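Long-range contact in citrate synthase (Metallosphaera sedula, PDB 6ABW), which probably catalyses the condensation of oxaloacetate with acetyl-CoA and water to give citrate and CoA in the tricarboxylic acid cycle: residues Glu86-Leu98 with Met107-Tyr119. Sequence-based numbering, arbitrary orientation.
Sequences EVPQQVIDMIYSL and MMETAFSALSSIY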
ATOM      1  N   GLU A  86      -5.565 -14.114 -18.225  1.00 16.14           N
ATOM      2  CA  GLU A  86      -5.213 -13.104 -19.209  1.00 18.67           C
ATOM      3  C   GLU A  86      -5.393 -11.713 -18.597  1.00 16.63           C
ATOM      4  O   GLU A  86      -6.434 -11.388 -17.989  1.00 18.55           O
ATOM      5  CB  GLU A  86      -6.026 -13.236 -20.572  1.00 24.78           C
ATOM      6  CG  GLU A  86      -7.564 -13.408 -20.460  1.00 34.57           C
ATOM      7  CD  GLU A  86      -8.277 -14.221 -21.628  1.00 45.06           C
ATOM      8  OE1 GLU A  86      -8.142 -13.791 -22.802  1.00 53.53           O
ATOM      9  OE2 GLU A  86      -9.023 -15.255 -21.375  1.00 41.34           O
ATOM     10  N   VAL A  87      -4.326 -10.917 -18.688  1.00 17.49           N
ATOM     11  CA  VAL A  87      -4.378  -9.485 -18.324  1.00 16.55           C
ATOM     12  C   VAL A  87      -3.987  -8.624 -19.515  1.00 17.43           C
ATOM     13  O   VAL A  87      -3.392  -9.120 -20.425  1.00 14.58           O
ATOM     14  CB  VAL A  87      -3.439  -9.191 -17.133  1.00 17.42           C
ATOM     15  CG1 VAL A  87      -3.943 -10.029 -15.934  1.00 18.50           C
ATOM     16  CG2 VAL A  87      -1.972  -9.491 -17.427  1.00 17.32           C
ATOM     17  N   PRO A  88      -4.254  -7.320 -19.460  1.00 16.64           N
ATOM     18  CA  PRO A  88      -3.882  -6.541 -20.642  1.00 18.95           C
ATOM     19  C   PRO A  88      -2.416  -6.464 -20.814  1.00 16.83           C
ATOM     20  O   PRO A  88      -1.633  -6.503 -19.828  1.00 14.60           O
ATOM     21  CB  PRO A  88      -4.492  -5.175 -20.381  1.00 18.90           C
ATOM     22  CG  PRO A  88      -5.520  -5.407 -19.370  1.00 19.77           C
ATOM     23  CD  PRO A  88      -5.030  -6.526 -18.509  1.00 18.68           C
ATOM     24  N   GLN A  89      -2.026  -6.344 -22.072  1.00 19.43           N
ATOM     25  CA  GLN A  89      -0.637  -6.245 -22.438  1.00 22.33           C
ATOM     26  C   GLN A  89       0.137  -5.133 -21.708  1.00 19.00           C
ATOM     27  O   GLN A  89       1.343  -5.299 -21.437  1.00 20.72           O
ATOM     28  CB  GLN A  89      -0.444  -6.146 -23.971  1.00 26.42           C
ATOM     29  CG  GLN A  89       0.026  -7.504 -24.501  1.00 35.40           C
ATOM     30  CD  GLN A  89       1.477  -7.793 -24.164  1.00 34.66           C
ATOM     31  OE1 GLN A  89       2.319  -6.869 -24.101  1.00 41.80           O
ATOM     32  NE2 GLN A  89       1.805  -9.085 -23.979  1.00 51.11           N
ATOM     33  N   GLN A  90      -0.565  -4.064 -21.354  1.00 19.79           N
ATOM     34  CA  GLN A  90       0.036  -2.945 -20.668  1.00 20.35           C
ATOM     35  C   GLN A  90       0.582  -3.373 -19.298  1.00 21.33           C
ATOM     36  O   GLN A  90       1.606  -2.851 -18.869  1.00 19.21           O
ATOM     37  CB  GLN A  90      -0.957  -1.807 -20.514  1.00 23.28           C
ATOM     38  CG  GLN A  90      -1.325  -1.119 -21.814  1.00 26.29           C
ATOM     39  CD  GLN A  90      -2.307  -1.860 -22.703  1.00 32.76           C
ATOM     40  OE1 GLN A  90      -3.020  -2.798 -22.284  1.00 29.12           O
ATOM     41  NE2 GLN A  90      -2.333  -1.455 -23.951  1.00 39.79           N
ATOM     42  N   VAL A  91      -0.088  -4.328 -18.622  1.00 17.79           N
ATOM     43  CA  VAL A  91       0.409  -4.805 -17.327  1.00 17.17           C
ATOM     44  C   VAL A  91       1.739  -5.553 -17.528  1.00 15.96           C
ATOM     45  O   VAL A  91       2.716  -5.352 -16.779  1.00 15.00           O
ATOM     46  CB  VAL A  91      -0.607  -5.712 -16.631  1.00 16.26           C
ATOM     47  CG1 VAL A  91      -0.058  -6.196 -15.313  1.00 17.70           C
ATOM     48  CG2 VAL A  91      -1.855  -4.918 -16.352  1.00 19.23           C
ATOM     49  N   ILE A  92       1.770  -6.426 -18.551  1.00 14.34           N
ATOM     50  CA  ILE A  92       2.953  -7.155 -18.888  1.00 16.91           C
ATOM     51  C   ILE A  92       4.078  -6.186 -19.272  1.00 16.54           C
ATOM     52  O   ILE A  92       5.219  -6.323 -18.807  1.00 16.51           O
ATOM     53  CB  ILE A  92       2.697  -8.199 -20.026  1.00 18.16           C
ATOM     54  CG1 ILE A  92       1.614  -9.214 -19.680  1.00 20.81           C
ATOM     55  CG2 ILE A  92       4.007  -8.842 -20.482  1.00 21.44           C
ATOM     56  CD1 ILE A  92       1.759  -9.828 -18.326  1.00 22.82           C
ATOM     57  N   ASP A  93       3.762  -5.180 -20.096  1.00 18.21           N
ATOM     58  CA  ASP A  93       4.766  -4.202 -20.552  1.00 19.07           C
ATOM     59  C   ASP A  93       5.389  -3.512 -19.356  1.00 18.24           C
ATOM     60  O   ASP A  93       6.601  -3.223 -19.324  1.00 18.16           O
ATOM     61  CB  ASP A  93       4.146  -3.115 -21.446  1.00 21.78           C
ATOM     62  CG  ASP A  93       3.626  -3.627 -22.814  1.00 29.67           C
ATOM     63  OD1 ASP A  93       3.890  -4.801 -23.185  1.00 32.05           O
ATOM     64  OD2 ASP A  93       2.905  -2.809 -23.494  1.00 29.69           O
ATOM     65  N   MET A  94       4.582  -3.235 -18.360  1.00 16.50           N
ATOM     66  CA  MET A  94       5.105  -2.548 -17.190  1.00 17.82           C
ATOM     67  C   MET A  94       6.089  -3.362 -16.421  1.00 15.77           C
ATOM     68  O   MET A  94       7.146  -2.856 -16.015  1.00 16.57           O
ATOM     69  CB  MET A  94       3.981  -2.166 -16.243  1.00 21.33           C
ATOM     70  CG  MET A  94       3.143  -1.053 -16.869  1.00 26.15           C
ATOM     71  SD  MET A  94       1.792  -0.420 -15.816  1.00 33.91           S
ATOM     72  CE  MET A  94       2.489  -0.771 -14.222  1.00 34.82           C
ATOM     73  N   ILE A  95       5.793  -4.645 -16.246  1.00 15.21           N
ATOM     74  CA  ILE A  95       6.717  -5.533 -15.594  1.00 15.47           C
ATOM     75  C   ILE A  95       8.091  -5.548 -16.331  1.00 15.50           C
ATOM     76  O   ILE A  95       9.177  -5.514 -15.699  1.00 15.82           O
ATOM     77  CB  ILE A  95       6.132  -6.969 -15.474  1.00 16.85           C
ATOM     78  CG1 ILE A  95       4.955  -7.019 -14.495  1.00 15.55           C
ATOM     79  CG2 ILE A  95       7.218  -7.965 -15.039  1.00 18.23           C
ATOM     80  CD1 ILE A  95       4.078  -8.253 -14.743  1.00 14.99           C
ATOM     81  N   TYR A  96       7.996  -5.642 -17.651  1.00 14.23           N
ATOM     82  CA  TYR A  96       9.179  -5.740 -18.497  1.00 15.36           C
ATOM     83  C   TYR A  96       9.874  -4.387 -18.690  1.00 16.84           C
ATOM     84  O   TYR A  96      10.983  -4.354 -19.172  1.00 18.14           O
ATOM     85  CB  TYR A  96       8.820  -6.323 -19.878  1.00 14.89           C
ATOM     86  CG  TYR A  96       8.823  -7.828 -19.836  1.00 15.09           C
ATOM     87  CD1 TYR A  96       7.709  -8.521 -19.368  1.00 14.28           C
ATOM     88  CD2 TYR A  96       9.913  -8.543 -20.247  1.00 16.38           C
ATOM     89  CE1 TYR A  96       7.672  -9.911 -19.303  1.00 16.05           C
ATOM     90  CE2 TYR A  96       9.891  -9.939 -20.212  1.00 17.43           C
ATOM     91  CZ  TYR A  96       8.798 -10.601 -19.716  1.00 16.99           C
ATOM     92  OH  TYR A  96       8.788 -11.957 -19.708  1.00 20.12           O
ATOM     93  N   SER A  97       9.301  -3.289 -18.225  1.00 16.94           N
ATOM     94  CA  SER A  97       9.993  -2.003 -18.361  1.00 20.05           C
ATOM     95  C   SER A  97      10.766  -1.584 -17.085  1.00 20.18           C
ATOM     96  O   SER A  97      11.571  -0.664 -17.132  1.00 18.84           O
ATOM     97  CB  SER A  97       9.001  -0.938 -18.765  1.00 22.44           C
ATOM     98  OG  SER A  97       8.278  -0.591 -17.650  1.00 24.29           O
ATOM     99  N   LEU A  98      10.533  -2.274 -15.965  1.00 14.98           N
ATOM    100  CA  LEU A  98      11.322  -2.027 -14.744  1.00 15.59           C
ATOM    101  C   LEU A  98      12.742  -2.564 -14.910  1.00 16.21           C
ATOM    102  O   LEU A  98      12.974  -3.473 -15.708  1.00 16.43           O
ATOM    103  CB  LEU A  98      10.608  -2.622 -13.557  1.00 15.67           C
ATOM    104  CG  LEU A  98       9.290  -1.936 -13.197  1.00 16.03           C
ATOM    105  CD1 LEU A  98       8.522  -2.734 -12.134  1.00 17.78           C
ATOM    106  CD2 LEU A  98       9.569  -0.542 -12.651  1.00 17.34           C
ATOM    107  N   MET A 107       8.288  -5.348  -8.200  1.00  9.22           N
ATOM    108  CA  MET A 107       7.690  -5.534  -9.501  1.00  9.42           C
ATOM    109  C   MET A 107       6.234  -6.022  -9.388  1.00  9.05           C
ATOM    110  O   MET A 107       5.339  -5.573 -10.112  1.00 10.07           O
ATOM    111  CB  MET A 107       8.551  -6.511 -10.299  1.00 10.88           C
ATOM    112  CG  MET A 107       9.950  -5.998 -10.502  1.00 12.16           C
ATOM    113  SD  MET A 107      11.024  -7.166 -11.399  1.00 16.25           S
ATOM    114  CE  MET A 107      10.188  -7.222 -12.887  1.00 16.14           C
ATOM    115  N   MET A 108       5.970  -6.958  -8.480  1.00  8.54           N
ATOM    116  CA  MET A 108       4.612  -7.356  -8.198  1.00  9.56           C
ATOM    117  C   MET A 108       3.749  -6.182  -7.744  1.00  9.21           C
ATOM    118  O   MET A 108       2.604  -6.088  -8.124  1.00  9.27           O
ATOM    119  CB  MET A 108       4.553  -8.452  -7.119  1.00  9.59           C
ATOM    120  CG  MET A 108       5.198  -9.759  -7.438  1.00 11.74           C
ATOM    121  SD  MET A 108       4.887 -10.939  -6.061  1.00 13.46           S
ATOM    122  CE  MET A 108       3.220 -11.062  -5.912  1.00 11.40           C
ATOM    123  N   GLU A 109       4.246  -5.347  -6.849  1.00 10.39           N
ATOM    124  CA  GLU A 109       3.557  -4.201  -6.328  1.00  9.88           C
ATOM    125  C   GLU A 109       3.115  -3.291  -7.494  1.00 10.03           C
ATOM    126  O   GLU A 109       1.930  -2.836  -7.544  1.00 10.77           O
ATOM    127  CB  GLU A 109       4.471  -3.464  -5.328  1.00 11.66           C
ATOM    128  CG  GLU A 109       3.899  -2.274  -4.627  1.00 12.62           C
ATOM    129  CD  GLU A 109       4.966  -1.320  -4.100  1.00 16.33           C
ATOM    130  OE1 GLU A 109       5.780  -0.804  -4.906  1.00 19.79           O
ATOM    131  OE2 GLU A 109       4.961  -0.974  -2.931  1.00 16.61           O
ATOM    132  N   THR A 110       3.994  -3.096  -8.466  1.00  8.93           N
ATOM    133  CA  THR A 110       3.725  -2.226  -9.578  1.00  8.81           C
ATOM    134  C   THR A 110       2.645  -2.830 -10.477  1.00  8.47           C
ATOM    135  O   THR A 110       1.682  -2.178 -10.864  1.00  7.97           O
ATOM    136  CB  THR A 110       5.007  -1.925 -10.339  1.00  9.83           C
ATOM    137  OG1 THR A 110       5.960  -1.355  -9.441  1.00  9.61           O
ATOM    138  CG2 THR A 110       4.756  -0.926 -11.455  1.00 10.86           C
ATOM    139  N   ALA A 111       2.792  -4.113 -10.772  1.00  8.18           N
ATOM    140  CA  ALA A 111       1.794  -4.832 -11.546  1.00  8.17           C
ATOM    141  C   ALA A 111       0.428  -4.881 -10.899  1.00  7.96           C
ATOM    142  O   ALA A 111      -0.561  -4.615 -11.528  1.00  7.50           O
ATOM    143  CB  ALA A 111       2.307  -6.205 -11.891  1.00  7.90           C
ATOM    144  N   PHE A 112       0.367  -5.056  -9.584  1.00  8.55           N
ATOM    145  CA  PHE A 112      -0.915  -5.051  -8.873  1.00  8.28           C
ATOM    146  C   PHE A 112      -1.519  -3.656  -8.819  1.00  8.86           C
ATOM    147  O   PHE A 112      -2.745  -3.558  -8.831  1.00  7.77           O
ATOM    148  CB  PHE A 112      -0.791  -5.685  -7.483  1.00  9.21           C
ATOM    149  CG  PHE A 112      -1.101  -7.117  -7.507  1.00  9.81           C
ATOM    150  CD1 PHE A 112      -0.178  -8.046  -7.879  1.00 10.55           C
ATOM    151  CD2 PHE A 112      -2.440  -7.524  -7.303  1.00 11.63           C
ATOM    152  CE1 PHE A 112      -0.539  -9.395  -7.986  1.00 13.17           C
ATOM    153  CE2 PHE A 112      -2.812  -8.864  -7.436  1.00 12.60           C
ATOM    154  CZ  PHE A 112      -1.873  -9.786  -7.812  1.00 12.72           C
ATOM    155  N   SER A 113      -0.678  -2.592  -8.851  1.00  8.93           N
ATOM    156  CA  SER A 113      -1.256  -1.220  -8.891  1.00  9.12           C
ATOM    157  C   SER A 113      -1.921  -1.016 -10.239  1.00  8.23           C
ATOM    158  O   SER A 113      -3.031  -0.472 -10.304  1.00  8.26           O
ATOM    159  CB  SER A 113      -0.289  -0.016  -8.633  1.00  9.88           C
ATOM    160  OG  SER A 113       0.480  -0.241  -7.463  1.00 14.46           O
ATOM    161  N   ALA A 114      -1.284  -1.505 -11.300  1.00  8.56           N
ATOM    162  CA  ALA A 114      -1.893  -1.427 -12.624  1.00  8.90           C
ATOM    163  C   ALA A 114      -3.149  -2.244 -12.755  1.00  8.89           C
ATOM    164  O   ALA A 114      -4.126  -1.795 -13.319  1.00  9.52           O
ATOM    165  CB  ALA A 114      -0.880  -1.819 -13.705  1.00  9.80           C
ATOM    166  N   LEU A 115      -3.162  -3.448 -12.217  1.00  8.12           N
ATOM    167  CA  LEU A 115      -4.373  -4.272 -12.135  1.00  8.56           C
ATOM    168  C   LEU A 115      -5.467  -3.583 -11.342  1.00  8.69           C
ATOM    169  O   LEU A 115      -6.620  -3.637 -11.705  1.00  9.12           O
ATOM    170  CB  LEU A 115      -4.051  -5.642 -11.559  1.00  9.32           C
ATOM    171  CG  LEU A 115      -3.155  -6.603 -12.343  1.00  9.87           C
ATOM    172  CD1 LEU A 115      -2.829  -7.783 -11.450  1.00 10.48           C
ATOM    173  CD2 LEU A 115      -3.867  -7.010 -13.593  1.00 11.07           C
ATOM    174  N   SER A 116      -5.121  -2.890 -10.251  1.00  8.14           N
ATOM    175  CA  SER A 116      -6.090  -2.136  -9.550  1.00  9.24           C
ATOM    176  C   SER A 116      -6.770  -1.032 -10.395  1.00  8.83           C
ATOM    177  O   SER A 116      -7.998  -0.875 -10.330  1.00 10.53           O
ATOM    178  CB  SER A 116      -5.530  -1.633  -8.226  1.00  8.93           C
ATOM    179  OG  SER A 116      -6.453  -0.878  -7.488  1.00  9.94           O
ATOM    180  N   SER A 117      -6.001  -0.313 -11.183  1.00 10.34           N
ATOM    181  CA  SER A 117      -6.489   0.741 -12.033  1.00 11.79           C
ATOM    182  C   SER A 117      -7.386   0.203 -13.138  1.00 13.86           C
ATOM    183  O   SER A 117      -8.331   0.869 -13.547  1.00 14.84           O
ATOM    184  CB  SER A 117      -5.280   1.457 -12.655  1.00 12.71           C
ATOM    185  OG  SER A 117      -4.588   2.202 -11.646  1.00 16.38           O
ATOM    186  N   ILE A 118      -7.095  -1.000 -13.630  1.00 12.80           N
ATOM    187  CA  ILE A 118      -7.848  -1.599 -14.736  1.00 13.18           C
ATOM    188  C   ILE A 118      -9.109  -2.352 -14.239  1.00 13.69           C
ATOM    189  O   ILE A 118     -10.169  -2.223 -14.850  1.00 14.37           O
ATOM    190  CB  ILE A 118      -6.890  -2.511 -15.533  1.00 13.60           C
ATOM    191  CG1 ILE A 118      -5.836  -1.639 -16.197  1.00 15.43           C
ATOM    192  CG2 ILE A 118      -7.639  -3.393 -16.512  1.00 14.54           C
ATOM    193  CD1 ILE A 118      -4.643  -2.378 -16.704  1.00 15.51           C
ATOM    194  N   TYR A 119      -8.987  -3.154 -13.188  1.00 11.49           N
ATOM    195  CA  TYR A 119      -9.981  -4.096 -12.750  1.00 12.07           C
ATOM    196  C   TYR A 119     -10.662  -3.754 -11.452  1.00 12.46           C
ATOM    197  O   TYR A 119     -11.633  -4.445 -11.084  1.00 13.80           O
ATOM    198  CB  TYR A 119      -9.355  -5.467 -12.611  1.00 13.09           C
ATOM    199  CG  TYR A 119      -8.921  -6.149 -13.867  1.00 13.95           C
ATOM    200  CD1 TYR A 119      -9.848  -6.480 -14.861  1.00 15.39           C
ATOM    201  CD2 TYR A 119      -7.640  -6.553 -14.012  1.00 14.19           C
ATOM    202  CE1 TYR A 119      -9.431  -7.102 -16.023  1.00 16.33           C
ATOM    203  CE2 TYR A 119      -7.232  -7.233 -15.144  1.00 15.32           C
ATOM    204  CZ  TYR A 119      -8.143  -7.515 -16.133  1.00 15.45           C
ATOM    205  OH  TYR A 119      -7.699  -8.197 -17.259  1.00 14.70           O
TER
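Val91 enters as a knob among Ala111, Ala114, Leu115 and Ile118, a small worked case of knobs-into-holes packing in an antiparallel helical hairpin whose segment axes run at 157° to each other. Its two methyls divide the hole: CG1, set anti to the backbone N (chi1 179°), faces Ala111, while CG2 lies 3.8 Å from Ile118 CD1 and also meets Leu115 CD2, whose side chain is set roughly perpendicular to the valine. A turn further on, Met94 bends at its thioether so that CE rests 3.6 Å from both Ala114 CB and Thr110 CG2. Ile95 lays CG1 against Ala111 CB at 3.8 Å; the bent end of Met107 crosses the isoleucine nearly perpendicularly, bringing CE 3.7 Å from Ile95 CG2. Leu98 and Met107 lie alongside each other, pointing opposite ways, with Leu98 CD1 beside the methionine CG. Where helix 89-97 starts, its N-cap residue Pro88 places CD 3.4 Å from Tyr119 OH, oblique to the ring, and Val87 CG1 approaches the ring's edge. Arg138 makes a cation-pi contact with this tyrosine. Met94 packs on Met94 of the second subunit, and Ser113 OG is hydrogen-bonded to Ser113 OG of that subunit, which places the hairpin at the dimer interface. Between the two helices the chemistry is almost wholly apolar, so cohesion here rests on the fit of aliphatic carbons and methionine ends; the small side chain of Ala111 is consistent with its CA lying 5.9 Å from Val91 CA.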